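Local coordinates for protein acetate kinase (Entamoeba histolytica, PDB 4H0O) that probably interconverts acetate and acetyl phosphate as a pyrophosphate-dependent acetate kinase of the ASKHA superfamily, at residues B[187-192]-B[395-400]. Residues are numbered along the deposited sequence; the frame is centred on the assembly and turned at random.
Sequences SYEYVI and LQKGKE
Gln-396 meets the ring of Tyr-190 where helix 390-402, near the C-terminus, packs beside helix 185-195. CB of Gln-396 lies in the ring plane, at the edge, 3.6 Å from CD1 of Tyr-190. With chi1 of 176°, CG of Tyr-190 lies opposite the backbone N, and the ring ends nearer the other helix than its first bond suggests. Glutamine suits this place: its methylenes pack on the ring edge, while the amide, turned 51° from the ring, ends a partly exposed side chain.

One residue on, Lys-397 bends at chi2 and chi4 and brings CE to 3.6 Å from OE1 of Glu-189, whose chain extends beyond CG. Lysine fits because its aliphatic part lies against that carboxylate while NZ of Lys-397 forms a long salt bridge, 3.6 Å, with OE2 of Glu-400. Glu-400 adds at most a weak link: a water 2.6 Å from OE1 of Glu-189 may also reach OE1 of Glu-400.

The side chain of Glu-189 is about 7 Å from that of Asp-154, the predicted proton donor/acceptor. OE1 of Glu-189 and OE1 of Glu-400 stand 4.6 Å apart, a repulsion the lysine charge may partly offset. Between 187-192 and 395-400, nonpolar packing dominates, without a direct salt bridge across.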
loop_
_atom_site.group_PDB
_atom_site.type_symbol
_atom_site.label_atom_id
_atom_site.label_comp_id
_atom_site.label_asym_id
_atom_site.label_seq_id
_atom_site.Cartn_x
_atom_site.Cartn_y
_atom_site.Cartn_z
ATOM N N SER B 187 2.683 -9.767 -19.882
ATOM C CA SER B 187 4.105 -9.786 -19.556
ATOM C C SER B 187 4.414 -10.874 -18.519
ATOM O O SER B 187 5.366 -11.646 -18.671
ATOM C CB SER B 187 4.528 -8.408 -19.039
ATOM O OG SER B 187 5.862 -8.405 -18.572
ATOM N N TYR B 188 3.591 -10.940 -17.477
ATOM C CA TYR B 188 3.765 -11.927 -16.414
ATOM C C TYR B 188 3.652 -13.369 -16.909
ATOM O O TYR B 188 4.524 -14.190 -16.625
ATOM C CB TYR B 188 2.768 -11.669 -15.276
ATOM C CG TYR B 188 3.096 -10.444 -14.452
ATOM C CD1 TYR B 188 4.387 -10.221 -14.000
ATOM C CD2 TYR B 188 2.119 -9.509 -14.135
ATOM C CE1 TYR B 188 4.700 -9.111 -13.251
ATOM C CE2 TYR B 188 2.425 -8.391 -13.381
ATOM C CZ TYR B 188 3.721 -8.200 -12.947
ATOM O OH TYR B 188 4.053 -7.093 -12.202
ATOM N N GLU B 189 2.587 -13.686 -17.645
ATOM C CA GLU B 189 2.405 -15.063 -18.108
ATOM C C GLU B 189 3.411 -15.449 -19.189
ATOM O O GLU B 189 3.708 -16.629 -19.376
ATOM C CB GLU B 189 0.958 -15.353 -18.539
ATOM C CG GLU B 189 0.356 -14.385 -19.534
ATOM C CD GLU B 189 -1.136 -14.619 -19.726
ATOM O OE1 GLU B 189 -1.543 -15.797 -19.853
ATOM O OE2 GLU B 189 -1.901 -13.628 -19.746
ATOM N N TYR B 190 3.957 -14.454 -19.882
ATOM C CA TYR B 190 5.036 -14.718 -20.827
ATOM C C TYR B 190 6.313 -15.095 -20.083
ATOM O O TYR B 190 6.993 -16.056 -20.446
ATOM C CB TYR B 190 5.307 -13.511 -21.723
ATOM C CG TYR B 190 6.491 -13.721 -22.645
ATOM C CD1 TYR B 190 6.349 -14.418 -23.836
ATOM C CD2 TYR B 190 7.751 -13.226 -22.322
ATOM C CE1 TYR B 190 7.426 -14.617 -24.684
ATOM C CE2 TYR B 190 8.835 -13.426 -23.161
ATOM C CZ TYR B 190 8.664 -14.121 -24.342
ATOM O OH TYR B 190 9.731 -14.319 -25.184
ATOM N N VAL B 191 6.642 -14.317 -19.055
ATOM C CA VAL B 191 7.839 -14.560 -18.255
ATOM C C VAL B 191 7.756 -15.908 -17.542
ATOM O O VAL B 191 8.699 -16.698 -17.587
ATOM C CB VAL B 191 8.078 -13.428 -17.236
ATOM C CG1 VAL B 191 9.135 -13.833 -16.224
ATOM C CG2 VAL B 191 8.495 -12.150 -17.951
ATOM N N ILE B 192 6.622 -16.165 -16.896
ATOM C CA ILE B 192 6.372 -17.452 -16.249
ATOM C C ILE B 192 6.551 -18.617 -17.224
ATOM O O ILE B 192 7.199 -19.617 -16.904
ATOM C CB ILE B 192 4.958 -17.508 -15.632
ATOM C CG1 ILE B 192 4.866 -16.565 -14.435
ATOM C CG2 ILE B 192 4.610 -18.925 -15.196
ATOM C CD1 ILE B 192 5.972 -16.785 -13.415
ATOM N N LEU B 395 2.693 -12.800 -29.438
ATOM C CA LEU B 395 2.903 -13.987 -30.260
ATOM C C LEU B 395 2.758 -15.259 -29.429
ATOM O O LEU B 395 2.158 -16.239 -29.874
ATOM C CB LEU B 395 4.283 -13.946 -30.919
ATOM C CG LEU B 395 4.589 -15.113 -31.864
ATOM C CD1 LEU B 395 3.621 -15.109 -33.036
ATOM C CD2 LEU B 395 6.029 -15.072 -32.355
ATOM N N GLN B 396 3.304 -15.235 -28.216
ATOM C CA GLN B 396 3.254 -16.390 -27.325
ATOM C C GLN B 396 1.818 -16.756 -26.955
ATOM O O GLN B 396 1.474 -17.936 -26.846
ATOM C CB GLN B 396 4.073 -16.125 -26.060
ATOM C CG GLN B 396 4.079 -17.282 -25.070
ATOM C CD GLN B 396 4.749 -18.526 -25.628
ATOM O OE1 GLN B 396 5.828 -18.452 -26.220
ATOM N NE2 GLN B 396 4.109 -19.674 -25.446
ATOM N N LYS B 397 0.984 -15.737 -26.769
ATOM C CA LYS B 397 -0.426 -15.942 -26.463
ATOM C C LYS B 397 -1.100 -16.653 -27.635
ATOM O O LYS B 397 -2.032 -17.441 -27.448
ATOM C CB LYS B 397 -1.112 -14.600 -26.179
ATOM C CG LYS B 397 -2.311 -14.694 -25.235
ATOM C CD LYS B 397 -1.880 -15.245 -23.874
ATOM C CE LYS B 397 -3.021 -15.937 -23.140
ATOM N NZ LYS B 397 -3.895 -16.697 -24.077
ATOM N N GLY B 398 -0.603 -16.391 -28.842
ATOM C CA GLY B 398 -1.131 -17.025 -30.034
ATOM C C GLY B 398 -0.741 -18.487 -30.169
ATOM O O GLY B 398 -1.543 -19.304 -30.633
ATOM N N LYS B 399 0.496 -18.811 -29.791
ATOM C CA LYS B 399 0.951 -20.199 -29.769
ATOM C C LYS B 399 0.073 -20.995 -28.815
ATOM O O LYS B 399 -0.257 -22.151 -29.064
ATOM C CB LYS B 399 2.410 -20.291 -29.309
ATOM C CG LYS B 399 3.406 -19.489 -30.139
ATOM C CD LYS B 399 4.838 -19.751 -29.664
ATOM C CE LYS B 399 5.813 -18.716 -30.217
ATOM N NZ LYS B 399 7.204 -18.915 -29.698
ATOM N N GLU B 400 -0.305 -20.352 -27.718
ATOM C CA GLU B 400 -1.123 -20.974 -26.689
ATOM C C GLU B 400 -2.546 -21.241 -27.184
ATOM O O GLU B 400 -3.163 -22.240 -26.815
ATOM C CB GLU B 400 -1.143 -20.064 -25.460
ATOM C CG GLU B 400 -1.893 -20.592 -24.259
ATOM C CD GLU B 400 -1.752 -19.671 -23.062
ATOM O OE1 GLU B 400 -0.669 -19.061 -22.909
ATOM O OE2 GLU B 400 -2.721 -19.547 -22.285
HETATM O O HOH W 1 -0.983 -18.360 -19.586
#